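Local atomic coordinates of acetylornithine aminotransferase (Aquifex aeolicus, PDB entry 2EH6), a protein that catalyses the pyridoxal-phosphate-dependent transfer of the amino group of N(2)-acetyl-L-ornithine to 2-oxoglutarate, a step of arginine biosynthesis, working as a homodimer. Residues L31-G36 and D365-V370; K54-K59 and G273-C278; P70-L75 and V89-S94; L342-C345 and L351-L354. All coordinates share one frame; numbering follows the deposited sequence.

Contact 1 (L31-G36 and D365-V370); sequences LDFVSG and DRAISV
The ring of Phe33 takes the methyl of Ala367 over one of its faces, while Leu31 CD1 lies at the ring edge, in its plane. Ala367 CB sits 3.7 Å from the centroid of the Phe33 ring and 18° off the normal, a CH-pi contact displaced toward the rim, and its closest ring atom is Phe33 CZ at 3.5 Å. Phe302 meets the same phenyl group almost at right angles. Beside the ring, the other branch of Leu31 turns to the helix: CD2 comes to 3.6 Å from Arg366 CB, with the backbone N of Ala367 a little farther. With CG anti to the backbone N (chi1 179°), Leu31 is directed so that CD2 reaches the helix while CD1 stays against the edge of Phe33. The contact is thus purely apolar across the interface, and Arg366 contributes its aliphatic root.

At Asp32 the strand gives way to an Asx turn, in which Asp32 OD1 accepts from Val34 N (2.9 Å) and from Ser35 N (2.7 Å). Both amides approach from one face of the carboxylate, well out of its plane, and hold the bend that runs through Phe33. Strand 29-32 and the C-terminal helix 361-374 come from opposite ends of the chain, and their union is characteristic of the small alpha/beta domain of fold type I aminotransferases.

Contact 2 (K54-K59 and G273-C278); sequences KEQVEK and GNPLAC
Gln56 and Pro275 meet with their side chains at about a right angle, the amide nitrogen of the glutamine coming against CB of the proline. Gln56 NE2 lies 3.7 Å from Pro275 CB, and Gln56 CG is equally close to Pro275 O. The glutamine gets there by a bend: CG is anti to the backbone N (chi1 -168°), and the turn at chi2 (55°) lays the amide along the first turn of the opposing helix. Its polar atoms are held outside the two segments, NE2 donating to Leu60 O and OE1 accepting from Arg279 NH1. A water adds a looser bridge, donating to Pro275 O at 2.8 Å and weakly to Gln56 OE1.

Residues 275-278 open the long helix 275-308, and Asn274 is its N-cap: OD1 accepts from Ala277 N (2.8 Å, 168° at the hydrogen), approached from above the amide plane. Helix 47-59 meets this long helix at its capped N-terminal end. An alanine in place of Gln56 would probably leave Pro275 and the flank of Leu276 poorly covered, and the carbonyl of Leu60 and Arg279 NH1 without their amide partner.

Next to this crossing, Val57 and Leu276 run side by side and point the same way. Val57 CG2 reaches Leu276 CD1 at 3.9 Å, and the same leucine methyl stands 4.1 Å from Gln56 CG. Helix 47-59 also borders the second subunit: Val57 packs on Leu53 of that chain, and Lys54 and Glu58 form reciprocal salt bridges with Glu58 and Lys54 of the second subunit.

Contact 3 (P70-L75 and V89-S94); sequences PWQEEL and VFFANS. With PLP (pyridoxal-5'-phosphate), chain C.
Phe91 presses the rim of its ring tightly against Gln72 and Leu75 of helix 70-81. The backbone carbonyl of Gln72 meets the ring at its edge, near the plane, with Gln72 O 3.4 Å from Phe91 CE2. Gln72 CG approaches Phe91 CD2 at 3.5 Å, the two side chains sliding past each other in opposite directions. Beyond it Leu75, with CG anti to the backbone N (chi1 -177°), brings CD2 obliquely to 3.6 Å from Phe91 CE1. One face of the ring is covered from its own strand by Val89 CG1, 3.7 Å above the centre.

The looser side is polar and hydrated. Here the glutamine amide is turned 71° from the ring plane, and a water donates to Gln72 OE1 (3.0 Å) and accepts from Phe91 N (3.1 Å). The amide nitrogen turns to Asn65 OD1 and Gly273 O. Strand 87-92 then runs on to Ser94, the N-cap of helix 95-112; the serine OG accepts from Glu97 N, and Ser94 CB lies 3.4 Å from O1P of the cofactor phosphate.

Chemically, the weakly positive C-H rim of Phe91 probably suits the helix carbonyl, while water takes up the backbone N-H of Phe91, on a strand whose Val89 is backbone-bonded to the second subunit; the helix start beyond, with Gly95 N and Thr96 N hydrogen-bonded to the cofactor, probably helps to stabilise the phosphate charge.

Contact 4 (L342-C345 and L351-L354); sequences LINC and LRFL
Asn344 and Arg352 are joined both through their backbones and through their side chains. Arg352 N donates to Asn344 O at 2.7 Å (158° at the hydrogen), and the return bond, Asn344 N to Arg352 O, is long and weak. Beyond the backbone, Arg352 grips Asn344 OD1 side-on with two nitrogens, NE at 3.1 Å and NH2 at 3.0 Å. The oxygen lies in the guanidinium plane, whereas both donors stand above the amide plane on the same face, the two planes being 50° apart. The side chains run alongside each other, and the bend of Arg352 at chi3 (47°) turns NE and NH2 back onto the amide. NH1 has a further, weak bond to OE1 of Gln215, a residue of the cofactor pocket. An alanine in place of Arg352 would probably leave Asn344 OD1 without its two donors and its amide free to turn, and Gln215 without this link.

The pair belongs to a beta hairpin of strands 341-346 and 350-353, in which Asn344 and Arg352 form a hydrogen-bonded antiparallel pair and Cys345 and Leu351 the next, non-hydrogen-bonded one. Leu351 CA also makes a C-H...O contact with Asn344 O, at 3.1 Å.

Cys345 and Leu351 share the other face of the hairpin, and Cys345 is tied by a disulfide to Cys329. Farther along, Ile343 CD1 meets Leu351 CD2 at 3.9 Å, and Ile343 CG2 comes in plane to the ring edge of Phe353, 3.9 Å from CE1. Phe302 meets the same ring.

The four contacts form two pairs about 30 Å apart. Contacts 1 and 4, with centres 8 Å apart, share one sheet and meet where Phe33 O lies 2.8 Å from Leu354 N, probably a hydrogen bond. Contacts 2 and 3, centres 12 Å apart, join through Gly273 O and Gln72 NE2 at 2.9 Å, probably another. In contact 4 the side chain of Arg352 lies about 6 Å from a pyridoxal phosphate, and contact 3 carries Ser94 to a cofactor phosphate. The second subunit contributes Thr270 to that cofactor; Thr270 of this chain, just before segment 273-278, by symmetry serves the other. Pro275 of contact 2 is about 14 Å from a cofactor (side chain to ligand).

Contact 1 (L31-G36 and D365-V370)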
loop_
_atom_site.group_PDB
_atom_site.type_symbol
_atom_site.label_atom_id
_atom_site.label_comp_id
_atom_site.label_asym_id
_atom_site.label_seq_id
_atom_site.Cartn_x
_atom_site.Cartn_y
_atom_site.Cartn_z
ATOM N N LEU A 31 -23.650 -16.545 -1.676
ATOM C CA LEU A 31 -23.026 -16.995 -0.432
ATOM C C LEU A 31 -21.537 -16.797 -0.719
ATOM O O LEU A 31 -21.001 -17.341 -1.686
ATOM C CB LEU A 31 -23.351 -18.473 -0.178
ATOM C CG LEU A 31 -22.798 -19.196 1.058
ATOM C CD1 LEU A 31 -23.111 -18.430 2.328
ATOM C CD2 LEU A 31 -23.408 -20.594 1.122
ATOM N N ASP A 32 -20.875 -16.013 0.121
ATOM C CA ASP A 32 -19.473 -15.682 -0.087
ATOM C C ASP A 32 -18.447 -16.609 0.555
ATOM O O ASP A 32 -18.193 -16.536 1.753
ATOM C CB ASP A 32 -19.237 -14.242 0.374
ATOM C CG ASP A 32 -17.822 -13.762 0.111
ATOM O OD1 ASP A 32 -17.082 -14.436 -0.637
ATOM O OD2 ASP A 32 -17.459 -12.697 0.645
ATOM N N PHE A 33 -17.854 -17.476 -0.257
ATOM C CA PHE A 33 -16.835 -18.392 0.232
ATOM C C PHE A 33 -15.447 -18.013 -0.276
ATOM O O PHE A 33 -14.560 -18.860 -0.399
ATOM C CB PHE A 33 -17.175 -19.831 -0.156
ATOM C CG PHE A 33 -17.938 -20.564 0.907
ATOM C CD1 PHE A 33 -19.152 -20.069 1.368
ATOM C CD2 PHE A 33 -17.420 -21.719 1.484
ATOM C CE1 PHE A 33 -19.841 -20.709 2.396
ATOM C CE2 PHE A 33 -18.098 -22.365 2.510
ATOM C CZ PHE A 33 -19.310 -21.859 2.967
ATOM N N VAL A 34 -15.272 -16.727 -0.563
ATOM C CA VAL A 34 -13.997 -16.203 -1.040
ATOM C C VAL A 34 -13.574 -15.000 -0.186
ATOM O O VAL A 34 -12.389 -14.693 -0.074
ATOM C CB VAL A 34 -14.089 -15.758 -2.522
ATOM C CG1 VAL A 34 -12.849 -14.975 -2.913
ATOM C CG2 VAL A 34 -14.232 -16.982 -3.421
ATOM N N SER A 35 -14.555 -14.329 0.407
ATOM C CA SER A 35 -14.327 -13.153 1.251
ATOM C C SER A 35 -13.288 -12.165 0.702
ATOM O O SER A 35 -12.459 -11.634 1.453
ATOM C CB SER A 35 -13.934 -13.578 2.676
ATOM O OG SER A 35 -12.644 -14.169 2.721
ATOM N N GLY A 36 -13.345 -11.912 -0.602
ATOM C CA GLY A 36 -12.427 -10.967 -1.221
ATOM C C GLY A 36 -10.983 -11.408 -1.107
ATOM O O GLY A 36 -10.073 -10.580 -1.037
ATOM N N ASP A 365 -23.087 -26.277 4.717
ATOM C CA ASP A 365 -23.940 -27.251 4.041
ATOM C C ASP A 365 -24.461 -26.705 2.722
ATOM O O ASP A 365 -24.505 -27.415 1.716
ATOM C CB ASP A 365 -25.121 -27.649 4.933
ATOM C CG ASP A 365 -24.684 -28.405 6.169
ATOM O OD1 ASP A 365 -23.644 -29.095 6.101
ATOM O OD2 ASP A 365 -25.383 -28.319 7.203
ATOM N N ARG A 366 -24.854 -25.437 2.737
ATOM C CA ARG A 366 -25.366 -24.767 1.551
ATOM C C ARG A 366 -24.328 -24.825 0.438
ATOM O O ARG A 366 -24.636 -25.198 -0.697
ATOM C CB ARG A 366 -25.682 -23.307 1.881
ATOM C CG ARG A 366 -26.708 -23.125 2.987
ATOM C CD ARG A 366 -28.117 -23.201 2.441
ATOM N NE ARG A 366 -28.373 -22.118 1.495
ATOM C CZ ARG A 366 -29.507 -21.962 0.817
ATOM N NH1 ARG A 366 -30.505 -22.823 0.974
ATOM N NH2 ARG A 366 -29.642 -20.942 -0.021
ATOM N N ALA A 367 -23.094 -24.452 0.768
ATOM C CA ALA A 367 -22.008 -24.456 -0.206
ATOM C C ALA A 367 -21.710 -25.871 -0.697
ATOM O O ALA A 367 -21.491 -26.091 -1.889
ATOM C CB ALA A 367 -20.756 -23.840 0.405
ATOM N N ILE A 368 -21.696 -26.828 0.226
ATOM C CA ILE A 368 -21.428 -28.214 -0.135
ATOM C C ILE A 368 -22.468 -28.725 -1.133
ATOM O O ILE A 368 -22.124 -29.395 -2.100
ATOM C CB ILE A 368 -21.425 -29.120 1.112
ATOM C CG1 ILE A 368 -20.209 -28.792 1.985
ATOM C CG2 ILE A 368 -21.419 -30.588 0.698
ATOM C CD1 ILE A 368 -18.863 -29.007 1.293
ATOM N N SER A 369 -23.733 -28.397 -0.901
ATOM C CA SER A 369 -24.803 -28.830 -1.792
ATOM C C SER A 369 -24.536 -28.349 -3.218
ATOM O O SER A 369 -24.635 -29.119 -4.176
ATOM C CB SER A 369 -26.149 -28.290 -1.298
ATOM O OG SER A 369 -27.220 -28.814 -2.064
ATOM N N VAL A 370 -24.196 -27.072 -3.358
ATOM C CA VAL A 370 -23.908 -26.499 -4.668
ATOM C C VAL A 370 -22.729 -27.216 -5.317
ATOM O O VAL A 370 -22.746 -27.513 -6.512
ATOM C CB VAL A 370 -23.579 -24.999 -4.556
ATOM C CG1 VAL A 370 -23.050 -24.480 -5.885
ATOM C CG2 VAL A 370 -24.826 -24.228 -4.145
#

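Contact 2 (K54-K59 and G273-C278)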
loop_
_atom_site.group_PDB
_atom_site.type_symbol
_atom_site.label_atom_id
_atom_site.label_comp_id
_atom_site.label_asym_id
_atom_site.label_seq_id
_atom_site.Cartn_x
_atom_site.Cartn_y
_atom_site.Cartn_z
ATOM N N LYS A 54 -17.763 4.069 11.534
ATOM C CA LYS A 54 -18.574 5.268 11.382
ATOM C C LYS A 54 -18.186 6.298 12.433
ATOM O O LYS A 54 -18.103 7.490 12.146
ATOM C CB LYS A 54 -20.063 4.917 11.496
ATOM C CG LYS A 54 -20.599 4.210 10.262
ATOM C CD LYS A 54 -21.967 3.595 10.504
ATOM C CE LYS A 54 -22.994 4.636 10.883
ATOM N NZ LYS A 54 -24.330 4.012 11.067
ATOM N N GLU A 55 -17.928 5.833 13.649
ATOM C CA GLU A 55 -17.538 6.727 14.731
ATOM C C GLU A 55 -16.169 7.344 14.417
ATOM O O GLU A 55 -15.952 8.533 14.634
ATOM C CB GLU A 55 -17.486 5.946 16.050
ATOM C CG GLU A 55 -17.840 6.743 17.307
ATOM C CD GLU A 55 -16.622 7.300 18.029
ATOM O OE1 GLU A 55 -15.621 6.561 18.159
ATOM O OE2 GLU A 55 -16.670 8.466 18.483
ATOM N N GLN A 56 -15.256 6.534 13.887
ATOM C CA GLN A 56 -13.913 7.015 13.566
ATOM C C GLN A 56 -13.931 8.014 12.415
ATOM O O GLN A 56 -13.266 9.046 12.463
ATOM C CB GLN A 56 -12.992 5.835 13.215
ATOM C CG GLN A 56 -11.509 6.206 13.147
ATOM C CD GLN A 56 -11.023 6.863 14.429
ATOM O OE1 GLN A 56 -11.101 6.273 15.502
ATOM N NE2 GLN A 56 -10.524 8.087 14.322
ATOM N N VAL A 57 -14.692 7.701 11.374
ATOM C CA VAL A 57 -14.785 8.586 10.223
ATOM C C VAL A 57 -15.219 9.994 10.634
ATOM O O VAL A 57 -14.794 10.976 10.034
ATOM C CB VAL A 57 -15.773 8.025 9.183
ATOM C CG1 VAL A 57 -16.171 9.105 8.205
ATOM C CG2 VAL A 57 -15.132 6.852 8.448
ATOM N N GLU A 58 -16.055 10.088 11.664
ATOM C CA GLU A 58 -16.542 11.389 12.130
ATOM C C GLU A 58 -15.490 12.180 12.890
ATOM O O GLU A 58 -15.572 13.408 12.975
ATOM C CB GLU A 58 -17.750 11.215 13.058
ATOM C CG GLU A 58 -18.975 10.599 12.424
ATOM C CD GLU A 58 -20.109 10.429 13.423
ATOM O OE1 GLU A 58 -20.506 11.437 14.042
ATOM O OE2 GLU A 58 -20.596 9.289 13.591
ATOM N N LYS A 59 -14.508 11.473 13.438
ATOM C CA LYS A 59 -13.459 12.091 14.246
ATOM C C LYS A 59 -12.123 12.371 13.575
ATOM O O LYS A 59 -11.648 13.506 13.567
ATOM C CB LYS A 59 -13.184 11.220 15.473
ATOM C CG LYS A 59 -14.357 11.053 16.422
ATOM C CD LYS A 59 -14.028 10.029 17.505
ATOM C CE LYS A 59 -12.773 10.408 18.280
ATOM N NZ LYS A 59 -12.403 9.364 19.278
ATOM N N GLY A 273 -0.692 2.951 9.455
ATOM C CA GLY A 273 -1.109 3.169 10.833
ATOM C C GLY A 273 -2.085 4.303 11.085
ATOM O O GLY A 273 -2.157 4.836 12.194
ATOM N N ASN A 274 -2.844 4.674 10.064
ATOM C CA ASN A 274 -3.816 5.742 10.209
ATOM C C ASN A 274 -4.888 5.242 11.195
ATOM O O ASN A 274 -5.070 4.040 11.368
ATOM C CB ASN A 274 -4.413 6.072 8.838
ATOM C CG ASN A 274 -5.221 4.939 8.278
ATOM O OD1 ASN A 274 -6.351 4.704 8.711
ATOM N ND2 ASN A 274 -4.648 4.207 7.320
ATOM N N PRO A 275 -5.606 6.160 11.857
ATOM C CA PRO A 275 -6.638 5.756 12.822
ATOM C C PRO A 275 -7.807 4.917 12.299
ATOM O O PRO A 275 -8.415 4.169 13.060
ATOM C CB PRO A 275 -7.087 7.090 13.430
ATOM C CG PRO A 275 -6.816 8.080 12.331
ATOM C CD PRO A 275 -5.479 7.626 11.801
ATOM N N LEU A 276 -8.114 5.019 11.009
ATOM C CA LEU A 276 -9.219 4.241 10.460
ATOM C C LEU A 276 -8.831 2.766 10.353
ATOM O O LEU A 276 -9.586 1.878 10.754
ATOM C CB LEU A 276 -9.612 4.782 9.085
ATOM C CG LEU A 276 -10.913 4.214 8.510
ATOM C CD1 LEU A 276 -12.081 4.658 9.378
ATOM C CD2 LEU A 276 -11.102 4.690 7.081
ATOM N N ALA A 277 -7.644 2.508 9.816
ATOM C CA ALA A 277 -7.147 1.147 9.667
ATOM C C ALA A 277 -6.950 0.491 11.035
ATOM O O ALA A 277 -7.277 -0.684 11.235
ATOM C CB ALA A 277 -5.820 1.162 8.903
ATOM N N CYS A 278 -6.409 1.249 11.976
ATOM C CA CYS A 278 -6.168 0.711 13.310
ATOM C C CYS A 278 -7.459 0.432 14.075
ATOM O O CYS A 278 -7.528 -0.510 14.856
ATOM C CB CYS A 278 -5.261 1.655 14.099
ATOM S SG CYS A 278 -3.534 1.669 13.497
HETATM O O HOH W 1 -8.201 4.380 15.886
#

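Contact 3 (P70-L75 and V89-S94)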
loop_
_atom_site.group_PDB
_atom_site.type_symbol
_atom_site.label_atom_id
_atom_site.label_comp_id
_atom_site.label_asym_id
_atom_site.label_seq_id
_atom_site.Cartn_x
_atom_site.Cartn_y
_atom_site.Cartn_z
ATOM N N PRO A 70 -1.467 6.987 18.981
ATOM C CA PRO A 70 -1.829 6.077 20.075
ATOM C C PRO A 70 -2.578 4.824 19.626
ATOM O O PRO A 70 -2.433 3.753 20.218
ATOM C CB PRO A 70 -2.674 6.962 20.990
ATOM C CG PRO A 70 -2.080 8.329 20.772
ATOM C CD PRO A 70 -1.924 8.359 19.271
ATOM N N TRP A 71 -3.395 4.961 18.589
ATOM C CA TRP A 71 -4.148 3.822 18.072
ATOM C C TRP A 71 -3.197 2.755 17.534
ATOM O O TRP A 71 -3.521 1.568 17.545
ATOM C CB TRP A 71 -5.117 4.288 16.985
ATOM C CG TRP A 71 -4.530 5.306 16.073
ATOM C CD1 TRP A 71 -3.754 5.075 14.975
ATOM C CD2 TRP A 71 -4.642 6.729 16.195
ATOM N NE1 TRP A 71 -3.376 6.265 14.405
ATOM C CE2 TRP A 71 -3.906 7.297 15.135
ATOM C CE3 TRP A 71 -5.295 7.580 17.100
ATOM C CZ2 TRP A 71 -3.800 8.679 14.951
ATOM C CZ3 TRP A 71 -5.190 8.958 16.918
ATOM C CH2 TRP A 71 -4.446 9.493 15.850
ATOM N N GLN A 72 -2.027 3.175 17.058
ATOM C CA GLN A 72 -1.030 2.221 16.565
ATOM C C GLN A 72 -0.506 1.412 17.757
ATOM O O GLN A 72 -0.343 0.193 17.673
ATOM C CB GLN A 72 0.133 2.954 15.873
ATOM C CG GLN A 72 -0.114 3.257 14.390
ATOM C CD GLN A 72 1.004 4.074 13.746
ATOM O OE1 GLN A 72 2.190 3.784 13.921
ATOM N NE2 GLN A 72 0.626 5.092 12.986
ATOM N N GLU A 73 -0.245 2.095 18.869
ATOM C CA GLU A 73 0.241 1.420 20.074
ATOM C C GLU A 73 -0.741 0.348 20.530
ATOM O O GLU A 73 -0.349 -0.784 20.799
ATOM C CB GLU A 73 0.429 2.417 21.224
ATOM C CG GLU A 73 1.642 3.310 21.116
ATOM C CD GLU A 73 2.950 2.548 21.224
ATOM O OE1 GLU A 73 2.950 1.407 21.739
ATOM O OE2 GLU A 73 3.984 3.106 20.805
ATOM N N GLU A 74 -2.018 0.714 20.619
ATOM C CA GLU A 74 -3.051 -0.217 21.063
ATOM C C GLU A 74 -3.156 -1.472 20.212
ATOM O O GLU A 74 -3.243 -2.577 20.742
ATOM C CB GLU A 74 -4.425 0.463 21.107
ATOM C CG GLU A 74 -5.575 -0.545 21.047
ATOM C CD GLU A 74 -6.935 0.050 21.356
ATOM O OE1 GLU A 74 -7.269 1.119 20.796
ATOM O OE2 GLU A 74 -7.679 -0.571 22.150
ATOM N N LEU A 75 -3.168 -1.305 18.892
ATOM C CA LEU A 75 -3.270 -2.451 18.000
ATOM C C LEU A 75 -1.995 -3.291 18.054
ATOM O O LEU A 75 -2.052 -4.519 18.091
ATOM C CB LEU A 75 -3.534 -1.983 16.564
ATOM C CG LEU A 75 -3.730 -3.099 15.536
ATOM C CD1 LEU A 75 -4.832 -4.043 16.010
ATOM C CD2 LEU A 75 -4.071 -2.490 14.175
ATOM N N VAL A 89 6.021 -3.676 16.121
ATOM C CA VAL A 89 5.260 -3.668 14.878
ATOM C C VAL A 89 5.478 -2.418 14.043
ATOM O O VAL A 89 5.702 -1.334 14.579
ATOM C CB VAL A 89 3.733 -3.770 15.196
ATOM C CG1 VAL A 89 2.900 -3.601 13.918
ATOM C CG2 VAL A 89 3.429 -5.091 15.869
ATOM N N PHE A 90 5.418 -2.584 12.724
ATOM C CA PHE A 90 5.516 -1.463 11.795
ATOM C C PHE A 90 4.263 -1.605 10.947
ATOM O O PHE A 90 4.022 -2.676 10.399
ATOM C CB PHE A 90 6.723 -1.555 10.864
ATOM C CG PHE A 90 6.629 -0.617 9.686
ATOM C CD1 PHE A 90 6.775 0.758 9.860
ATOM C CD2 PHE A 90 6.295 -1.101 8.419
ATOM C CE1 PHE A 90 6.583 1.641 8.794
ATOM C CE2 PHE A 90 6.101 -0.230 7.346
ATOM C CZ PHE A 90 6.244 1.149 7.534
ATOM N N PHE A 91 3.482 -0.534 10.832
ATOM C CA PHE A 91 2.238 -0.586 10.055
ATOM C C PHE A 91 2.362 -0.117 8.612
ATOM O O PHE A 91 2.904 0.949 8.343
ATOM C CB PHE A 91 1.152 0.231 10.758
ATOM C CG PHE A 91 0.624 -0.416 12.004
ATOM C CD1 PHE A 91 -0.201 -1.535 11.924
ATOM C CD2 PHE A 91 0.965 0.078 13.261
ATOM C CE1 PHE A 91 -0.681 -2.161 13.079
ATOM C CE2 PHE A 91 0.490 -0.537 14.426
ATOM C CZ PHE A 91 -0.336 -1.664 14.333
ATOM N N ALA A 92 1.846 -0.926 7.689
ATOM C CA ALA A 92 1.874 -0.599 6.269
ATOM C C ALA A 92 0.425 -0.567 5.761
ATOM O O ALA A 92 -0.512 -0.509 6.562
ATOM C CB ALA A 92 2.690 -1.642 5.506
ATOM N N ASN A 93 0.229 -0.630 4.447
ATOM C CA ASN A 93 -1.134 -0.564 3.910
ATOM C C ASN A 93 -1.561 -1.786 3.135
ATOM O O ASN A 93 -2.716 -1.884 2.724
ATOM C CB ASN A 93 -1.269 0.649 2.994
ATOM C CG ASN A 93 -0.945 1.934 3.696
ATOM O OD1 ASN A 93 -1.757 2.458 4.460
ATOM N ND2 ASN A 93 0.262 2.448 3.462
ATOM N N SER A 94 -0.640 -2.717 2.935
ATOM C CA SER A 94 -0.948 -3.905 2.159
ATOM C C SER A 94 -0.011 -5.029 2.508
ATOM O O SER A 94 0.974 -4.833 3.223
ATOM C CB SER A 94 -0.792 -3.603 0.669
ATOM O OG SER A 94 0.555 -3.225 0.384
HETATM N N1 PLP C . 1.658 -12.468 0.404
HETATM C C2 PLP C . 0.733 -13.435 0.552
HETATM C C2A PLP C . 1.098 -14.735 1.220
HETATM C C3 PLP C . -0.583 -13.240 0.086
HETATM O O3 PLP C . -1.525 -14.220 0.236
HETATM C C4 PLP C . -0.914 -11.996 -0.546
HETATM C C4A PLP C . -2.301 -11.786 -1.024
HETATM C C5 PLP C . 0.121 -10.985 -0.686
HETATM C C6 PLP C . 1.399 -11.277 -0.188
HETATM C C5A PLP C . -0.163 -9.649 -1.353
HETATM O O4P PLP C . -0.933 -8.833 -0.468
HETATM P P PLP C . -1.246 -7.412 -1.187
HETATM O O1P PLP C . -2.045 -6.594 -0.246
HETATM O O2P PLP C . 0.093 -6.628 -1.556
HETATM O O3P PLP C . -2.089 -7.677 -2.533
HETATM O O HOH W 2 4.070 2.028 12.397
#

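Contact 4 (L342-C345 and L351-L354)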
loop_
_atom_site.group_PDB
_atom_site.type_symbol
_atom_site.label_atom_id
_atom_site.label_comp_id
_atom_site.label_asym_id
_atom_site.label_seq_id
_atom_site.Cartn_x
_atom_site.Cartn_y
_atom_site.Cartn_z
ATOM N N LEU A 342 -19.976 -18.085 -4.386
ATOM C CA LEU A 342 -18.703 -17.518 -4.807
ATOM C C LEU A 342 -17.548 -18.385 -4.326
ATOM O O LEU A 342 -17.319 -18.517 -3.115
ATOM C CB LEU A 342 -18.522 -16.109 -4.238
ATOM C CG LEU A 342 -19.583 -15.047 -4.526
ATOM C CD1 LEU A 342 -19.176 -13.741 -3.850
ATOM C CD2 LEU A 342 -19.730 -14.854 -6.025
ATOM N N ILE A 343 -16.834 -18.985 -5.274
ATOM C CA ILE A 343 -15.671 -19.801 -4.959
ATOM C C ILE A 343 -14.529 -19.280 -5.827
ATOM O O ILE A 343 -14.749 -18.469 -6.733
ATOM C CB ILE A 343 -15.914 -21.311 -5.238
ATOM C CG1 ILE A 343 -16.363 -21.525 -6.688
ATOM C CG2 ILE A 343 -16.953 -21.858 -4.274
ATOM C CD1 ILE A 343 -16.638 -22.982 -7.029
ATOM N N ASN A 344 -13.312 -19.737 -5.553
ATOM C CA ASN A 344 -12.147 -19.283 -6.301
ATOM C C ASN A 344 -11.340 -20.433 -6.898
ATOM O O ASN A 344 -11.303 -21.532 -6.353
ATOM C CB ASN A 344 -11.262 -18.429 -5.389
ATOM C CG ASN A 344 -9.995 -17.960 -6.072
ATOM O OD1 ASN A 344 -8.910 -18.486 -5.821
ATOM N ND2 ASN A 344 -10.124 -16.964 -6.943
ATOM N N CYS A 345 -10.709 -20.170 -8.037
ATOM C CA CYS A 345 -9.892 -21.168 -8.713
ATOM C C CYS A 345 -8.473 -20.636 -8.810
ATOM O O CYS A 345 -8.244 -19.550 -9.342
ATOM C CB CYS A 345 -10.440 -21.443 -10.115
ATOM S SG CYS A 345 -9.450 -22.587 -11.141
ATOM N N LEU A 351 -9.528 -25.438 -6.369
ATOM C CA LEU A 351 -10.610 -24.572 -5.933
ATOM C C LEU A 351 -10.205 -24.168 -4.525
ATOM O O LEU A 351 -9.917 -25.024 -3.688
ATOM C CB LEU A 351 -11.943 -25.325 -5.897
ATOM C CG LEU A 351 -12.657 -25.498 -7.238
ATOM C CD1 LEU A 351 -13.899 -26.346 -7.039
ATOM C CD2 LEU A 351 -13.030 -24.133 -7.803
ATOM N N ARG A 352 -10.155 -22.865 -4.273
ATOM C CA ARG A 352 -9.769 -22.357 -2.965
ATOM C C ARG A 352 -10.995 -21.776 -2.274
ATOM O O ARG A 352 -11.778 -21.059 -2.895
ATOM C CB ARG A 352 -8.678 -21.287 -3.124
ATOM C CG ARG A 352 -8.301 -20.578 -1.837
ATOM C CD ARG A 352 -7.114 -19.637 -2.026
ATOM N NE ARG A 352 -7.246 -18.787 -3.207
ATOM C CZ ARG A 352 -6.483 -17.725 -3.450
ATOM N NH1 ARG A 352 -5.534 -17.375 -2.588
ATOM N NH2 ARG A 352 -6.657 -17.020 -4.561
ATOM N N PHE A 353 -11.165 -22.104 -0.997
ATOM C CA PHE A 353 -12.300 -21.619 -0.216
ATOM C C PHE A 353 -11.791 -20.763 0.935
ATOM O O PHE A 353 -10.978 -21.217 1.736
ATOM C CB PHE A 353 -13.105 -22.801 0.335
ATOM C CG PHE A 353 -13.441 -23.838 -0.700
ATOM C CD1 PHE A 353 -14.397 -23.582 -1.681
ATOM C CD2 PHE A 353 -12.779 -25.062 -0.712
ATOM C CE1 PHE A 353 -14.688 -24.527 -2.662
ATOM C CE2 PHE A 353 -13.059 -26.019 -1.689
ATOM C CZ PHE A 353 -14.018 -25.750 -2.669
ATOM N N LEU A 354 -12.266 -19.523 1.005
ATOM C CA LEU A 354 -11.862 -18.587 2.048
ATOM C C LEU A 354 -13.082 -17.853 2.581
ATOM O O LEU A 354 -13.177 -16.634 2.488
ATOM C CB LEU A 354 -10.864 -17.569 1.484
ATOM C CG LEU A 354 -9.506 -18.108 1.038
ATOM C CD1 LEU A 354 -8.754 -17.026 0.263
ATOM C CD2 LEU A 354 -8.715 -18.558 2.263
#